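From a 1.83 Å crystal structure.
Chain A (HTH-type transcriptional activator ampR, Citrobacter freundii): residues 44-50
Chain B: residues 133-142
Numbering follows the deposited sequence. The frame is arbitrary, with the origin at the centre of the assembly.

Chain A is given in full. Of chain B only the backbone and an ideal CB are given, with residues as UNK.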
ATOM      1  N   HIS A  44       5.071   0.379  19.096  1.00 10.37           N
ATOM      2  CA  HIS A  44       4.843  -0.706  18.152  1.00 14.36           C
ATOM      3  C   HIS A  44       3.962  -0.189  17.018  1.00 11.76           C
ATOM      4  O   HIS A  44       2.770   0.014  17.205  1.00 11.36           O
ATOM      5  CB  HIS A  44       4.127  -1.865  18.837  1.00 13.64           C
ATOM      6  CG  HIS A  44       4.953  -2.554  19.874  1.00 17.15           C
ATOM      7  ND1 HIS A  44       5.272  -3.892  19.800  1.00 21.42           N
ATOM      8  CD2 HIS A  44       5.541  -2.087  21.001  1.00 17.33           C
ATOM      9  CE1 HIS A  44       6.011  -4.224  20.845  1.00 21.99           C
ATOM     10  NE2 HIS A  44       6.191  -3.146  21.587  1.00 18.55           N
ATOM     11  N   ILE A  45       4.552   0.025  15.849  1.00 11.02           N
ATOM     12  CA  ILE A  45       3.799   0.554  14.722  1.00  8.79           C
ATOM     13  C   ILE A  45       3.436  -0.537  13.729  1.00 11.51           C
ATOM     14  O   ILE A  45       4.272  -1.364  13.383  1.00 10.54           O
ATOM     15  CB  ILE A  45       4.610   1.609  13.973  1.00  9.72           C
ATOM     16  CG1 ILE A  45       4.893   2.780  14.911  1.00 12.59           C
ATOM     17  CG2 ILE A  45       3.861   2.068  12.732  1.00 13.48           C
ATOM     18  CD1 ILE A  45       5.728   3.836  14.292  1.00 19.85           C
ATOM     19  N   SER A  46       2.185  -0.533  13.288  1.00 10.66           N
ATOM     20  CA  SER A  46       1.755  -1.403  12.196  1.00  9.94           C
ATOM     21  C   SER A  46       0.973  -0.537  11.225  1.00  8.50           C
ATOM     22  O   SER A  46       0.433   0.488  11.626  1.00 10.41           O
ATOM     23  CB  SER A  46       0.887  -2.547  12.724  1.00 12.74           C
ATOM     24  OG  SER A  46      -0.261  -2.044  13.385  1.00 12.35           O
ATOM     25  N   THR A  47       0.944  -0.911   9.949  1.00  9.73           N
ATOM     26  CA  THR A  47       0.199  -0.123   8.976  1.00  8.79           C
ATOM     27  C   THR A  47      -1.061  -0.856   8.534  1.00  9.91           C
ATOM     28  O   THR A  47      -1.152  -2.081   8.630  1.00 12.29           O
ATOM     29  CB  THR A  47       1.048   0.241   7.725  1.00  9.34           C
ATOM     30  OG1 THR A  47       1.389  -0.956   7.020  1.00  9.71           O
ATOM     31  CG2 THR A  47       2.323   0.980   8.135  1.00  9.87           C
ATOM     32  N   HIS A  48      -2.028  -0.095   8.043  1.00  9.76           N
ATOM     33  CA  HIS A  48      -3.277  -0.658   7.548  1.00 10.61           C
ATOM     34  C   HIS A  48      -3.736   0.150   6.336  1.00  9.58           C
ATOM     35  O   HIS A  48      -3.109   1.156   5.987  1.00  7.61           O
ATOM     36  CB  HIS A  48      -4.346  -0.682   8.657  1.00 10.28           C
ATOM     37  CG  HIS A  48      -4.628   0.658   9.282  1.00  8.56           C
ATOM     38  ND1 HIS A  48      -5.391   1.624   8.660  1.00  8.39           N
ATOM     39  CD2 HIS A  48      -4.285   1.174  10.487  1.00  8.64           C
ATOM     40  CE1 HIS A  48      -5.490   2.681   9.446  1.00 10.09           C
ATOM     41  NE2 HIS A  48      -4.827   2.434  10.559  1.00  7.30           N
ATOM     42  N   ASN A  49      -4.798  -0.303   5.670  1.00  8.83           N
ATOM     43  CA  ASN A  49      -5.289   0.411   4.497  1.00 10.24           C
ATOM     44  C   ASN A  49      -6.558   1.214   4.779  1.00 11.31           C
ATOM     45  O   ASN A  49      -7.423   1.373   3.909  1.00 11.61           O
ATOM     46  CB  ASN A  49      -5.469  -0.542   3.298  1.00  9.66           C
ATOM     47  CG  ASN A  49      -6.568  -1.574   3.516  1.00 12.55           C
ATOM     48  OD1 ASN A  49      -7.159  -1.666   4.591  1.00  9.95           O
ATOM     49  ND2 ASN A  49      -6.856  -2.351   2.475  1.00  8.02           N
ATOM     50  N   ASN A  50      -6.656   1.715   6.007  1.00  8.94           N
ATOM     51  CA  ASN A  50      -7.793   2.512   6.455  1.00 10.05           C
ATOM     52  C   ASN A  50      -9.038   1.710   6.804  1.00 15.23           C
ATOM     53  O   ASN A  50      -9.996   2.266   7.332  1.00 17.82           O
ATOM     54  CB  ASN A  50      -8.160   3.613   5.462  1.00 11.41           C
ATOM     55  CG  ASN A  50      -8.527   4.902   6.160  1.00 13.94           C
ATOM     56  OD1 ASN A  50      -7.757   5.395   6.984  1.00 11.16           O
ATOM     57  ND2 ASN A  50      -9.691   5.452   5.844  1.00 12.03           N
TER
ATOM     58  N   UNK B 133      11.023  -3.430  15.448  1.00 13.99           N
ATOM     59  CA  UNK B 133      10.331  -3.956  14.271  1.00 13.12           C
ATOM     60  C   UNK B 133       9.137  -3.087  13.914  1.00 15.38           C
ATOM     61  O   UNK B 133       8.421  -2.618  14.799  1.00 15.10           O
ATOM     62  CB  UNK B 133       9.879  -5.398  14.512  1.00 13.12           C
ATOM     63  N   UNK B 134       8.922  -2.882  12.618  1.00 12.27           N
ATOM     64  CA  UNK B 134       7.709  -2.229  12.137  1.00 10.44           C
ATOM     65  C   UNK B 134       6.964  -3.199  11.236  1.00 10.56           C
ATOM     66  O   UNK B 134       7.586  -3.923  10.456  1.00  9.84           O
ATOM     67  CB  UNK B 134       8.031  -0.930  11.396  1.00 10.44           C
ATOM     68  N   UNK B 135       5.642  -3.213  11.363  1.00  7.46           N
ATOM     69  CA  UNK B 135       4.806  -4.233  10.747  1.00  9.08           C
ATOM     70  C   UNK B 135       3.915  -3.638   9.659  1.00  8.36           C
ATOM     71  O   UNK B 135       3.266  -2.624   9.883  1.00  9.19           O
ATOM     72  CB  UNK B 135       3.950  -4.926  11.809  1.00  9.08           C
ATOM     73  N   UNK B 136       3.868  -4.281   8.490  1.00  8.27           N
ATOM     74  CA  UNK B 136       3.183  -3.716   7.329  1.00  8.32           C
ATOM     75  C   UNK B 136       2.101  -4.612   6.736  1.00  9.66           C
ATOM     76  O   UNK B 136       2.311  -5.807   6.554  1.00  9.66           O
ATOM     77  CB  UNK B 136       4.212  -3.396   6.243  1.00  8.32           C
ATOM     78  N   UNK B 137       0.956  -4.010   6.420  1.00  7.96           N
ATOM     79  CA  UNK B 137      -0.147  -4.737   5.802  1.00 11.25           C
ATOM     80  C   UNK B 137       0.147  -5.016   4.334  1.00 11.61           C
ATOM     81  O   UNK B 137      -0.391  -5.960   3.749  1.00 12.68           O
ATOM     82  CB  UNK B 137      -1.452  -3.951   5.941  1.00 11.25           C
ATOM     83  N   UNK B 138       1.007  -4.195   3.738  1.00 10.09           N
ATOM     84  CA  UNK B 138       1.288  -4.312   2.304  1.00 10.33           C
ATOM     85  C   UNK B 138       2.782  -4.176   2.050  1.00  8.74           C
ATOM     86  O   UNK B 138       3.416  -3.285   2.599  1.00  8.63           O
ATOM     87  CB  UNK B 138       0.517  -3.256   1.510  1.00 10.33           C
ATOM     88  N   UNK B 139       3.350  -5.054   1.231  1.00  7.61           N
ATOM     89  CA  UNK B 139       4.774  -4.960   0.904  1.00  8.75           C
ATOM     90  C   UNK B 139       5.084  -3.688   0.144  1.00  8.77           C
ATOM     91  O   UNK B 139       6.227  -3.221   0.156  1.00  7.68           O
ATOM     92  CB  UNK B 139       5.217  -6.174   0.085  1.00  8.75           C
ATOM     93  N   UNK B 140       4.092  -3.154  -0.570  1.00  6.98           N
ATOM     94  CA  UNK B 140       4.323  -1.925  -1.323  1.00  9.13           C
ATOM     95  C   UNK B 140       4.707  -0.830  -0.329  1.00  8.05           C
ATOM     96  O   UNK B 140       5.702  -0.125  -0.503  1.00  8.05           O
ATOM     97  CB  UNK B 140       3.090  -1.528  -2.137  1.00  9.13           C
ATOM     98  N   UNK B 141       3.906  -0.709   0.722  1.00  7.04           N
ATOM     99  CA  UNK B 141       4.174   0.275   1.778  1.00  6.79           C
ATOM    100  C   UNK B 141       5.491  -0.043   2.486  1.00  7.24           C
ATOM    101  O   UNK B 141       6.296   0.852   2.768  1.00  7.48           O
ATOM    102  CB  UNK B 141       3.026   0.306   2.788  1.00  6.79           C
ATOM    103  N   UNK B 142       5.725  -1.318   2.767  1.00  7.21           N
ATOM    104  CA  UNK B 142       6.974  -1.713   3.422  1.00  6.54           C
ATOM    105  C   UNK B 142       8.202  -1.253   2.624  1.00  8.29           C
ATOM    106  O   UNK B 142       9.187  -0.782   3.202  1.00  9.79           O
ATOM    107  CB  UNK B 142       7.011  -3.231   3.608  1.00  6.54           C
TER

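Strand 44-48 of chain A and the strand opening at position 133 run nearly parallel, their N-to-C directions 16° apart and their axes 4.7 Å apart at closest approach. Ser A46 and position 135 form a single bridge, CA to CA 4.4 Å.

At position 133 the ideal CB finds nothing of chain A within 5.5 Å, and phi/psi of -134/141 is extended, so many residues would suit, beta-branched ones included. It is Val B133. A water donates to Val B133 O (2.7 Å) and accepts from Ile A45 N (2.8 Å).

Position 134 points its CB sideways, 4.3 Å from Ile A45 O, with the Ile A45 side chain within reach of a longer group. An apolar chain of some length, such as leucine, isoleucine or methionine, would fit. The residue is Met B134, modelled as selenomethionine; with chi3 at 78° its end comes nearer, CE lying 3.5 Å from Ile A45 CD1.

At position 135 the backbone N donates to Ile A45 O (3.1 Å, 166°), and its O accepts from Thr A47 N (2.9 Å, 140°). That O also lies 3.0 Å from Ser A46 CA, a CA-H...O contact. The ideal CB is 4.0 Å from Ser A46 CB, beside a small side chain; alanine, valine, threonine or isoleucine are plausible. Val B135 is found.

Position 136 points away overall, although its ideal CB is 3.8 Å from Thr A47 OG1. Chain A sets few limits beyond CB, so several apolar or aromatic residues are possible. Phe B136, chi1 -65°, places CD1 3.6 Å from Thr A47 OG1, which meets the ring obliquely.

Position 137 points toward chain A, its ideal CB a tight 3.3 Å from Thr A47 O. The Thr A47 hydroxyl can donate nearby, so a short acceptor such as aspartate or asparagine suits. Asp B137, chi1 65°, accepts from Thr A47 OG1 through OD1 at 2.7 Å. A water donates to Asp B137 OD2 (2.6 Å) and, weakly, to His A48 O (3.2 Å).

Position 138 is clear of chain A but precedes a helix, favouring serine, threonine, aspartate or asparagine. Ser B138 OG caps it, accepting from the backbone N of position 140 at 3.1 Å.

Positions 139 and 140 are helical and out of reach: Ser B139 and Val B140. Position 141 points toward chain A, its ideal CB 4.7 Å from Thr A47 OG1, allowing a small or medium residue; Thr B141 brings CG2 to 4.3 Å from that oxygen. Position 142, unconstrained by chain A, holds Met B142, also selenomethionine.

Chain B, residues 133-142: VMVFDSSVTM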
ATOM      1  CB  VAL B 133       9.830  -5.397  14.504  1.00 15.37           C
ATOM      2  CG1 VAL B 133       9.097  -5.909  13.258  1.00 17.00           C
ATOM      3  CG2 VAL B 133      10.994  -6.310  14.817  1.00 18.29           C
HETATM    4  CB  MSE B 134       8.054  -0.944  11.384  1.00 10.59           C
HETATM    5  CG  MSE B 134       9.106  -0.115  12.106  1.00 19.62           C
HETATM    6 SE   MSE B 134       9.423   1.600  11.210  1.00 35.91          SE
HETATM    7  CE  MSE B 134       7.828   2.414  11.933  1.00 17.76           C
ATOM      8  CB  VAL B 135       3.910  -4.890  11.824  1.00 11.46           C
ATOM      9  CG1 VAL B 135       2.962  -5.900  11.195  1.00 12.38           C
ATOM     10  CG2 VAL B 135       4.787  -5.548  12.894  1.00 13.53           C
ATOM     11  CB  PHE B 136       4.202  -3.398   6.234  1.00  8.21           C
ATOM     12  CG  PHE B 136       5.167  -2.337   6.629  1.00  9.02           C
ATOM     13  CD1 PHE B 136       4.907  -1.010   6.332  1.00  8.64           C
ATOM     14  CD2 PHE B 136       6.304  -2.653   7.348  1.00  8.69           C
ATOM     15  CE1 PHE B 136       5.790  -0.009   6.718  1.00  8.83           C
ATOM     16  CE2 PHE B 136       7.191  -1.655   7.751  1.00  9.45           C
ATOM     17  CZ  PHE B 136       6.931  -0.337   7.439  1.00  9.90           C
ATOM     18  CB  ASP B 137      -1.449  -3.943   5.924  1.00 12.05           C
ATOM     19  CG  ASP B 137      -1.413  -2.623   5.155  1.00 12.13           C
ATOM     20  OD1 ASP B 137      -0.374  -1.919   5.177  1.00  9.89           O
ATOM     21  OD2 ASP B 137      -2.443  -2.270   4.542  1.00 11.30           O
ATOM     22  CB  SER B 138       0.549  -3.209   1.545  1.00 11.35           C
ATOM     23  OG  SER B 138       1.062  -3.065   0.218  1.00 13.03           O
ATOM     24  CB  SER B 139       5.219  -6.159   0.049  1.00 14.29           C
ATOM     25  OG  SER B 139       5.359  -7.311   0.856  1.00 20.67           O
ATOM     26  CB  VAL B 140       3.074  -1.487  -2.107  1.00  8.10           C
ATOM     27  CG1 VAL B 140       3.310  -0.144  -2.762  1.00  8.92           C
ATOM     28  CG2 VAL B 140       2.730  -2.536  -3.175  1.00  7.10           C
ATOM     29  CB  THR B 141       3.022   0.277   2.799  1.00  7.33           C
ATOM     30  OG1 THR B 141       1.796   0.569   2.111  1.00  8.46           O
ATOM     31  CG2 THR B 141       3.259   1.327   3.900  1.00  5.55           C
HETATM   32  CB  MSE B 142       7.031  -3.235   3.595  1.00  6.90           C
HETATM   33  CG  MSE B 142       8.293  -3.691   4.262  1.00  9.60           C
HETATM   34 SE   MSE B 142       8.498  -5.652   4.143  1.00 23.37          SE
HETATM   35  CE  MSE B 142       6.811  -6.223   4.961  1.00 15.24           C
TER
HETATM   36  O   HOH W   1       7.305  -0.310  15.522  1.00 16.59           O
HETATM   37  O   HOH W   2      -2.500  -0.103   3.083  1.00 24.21           O
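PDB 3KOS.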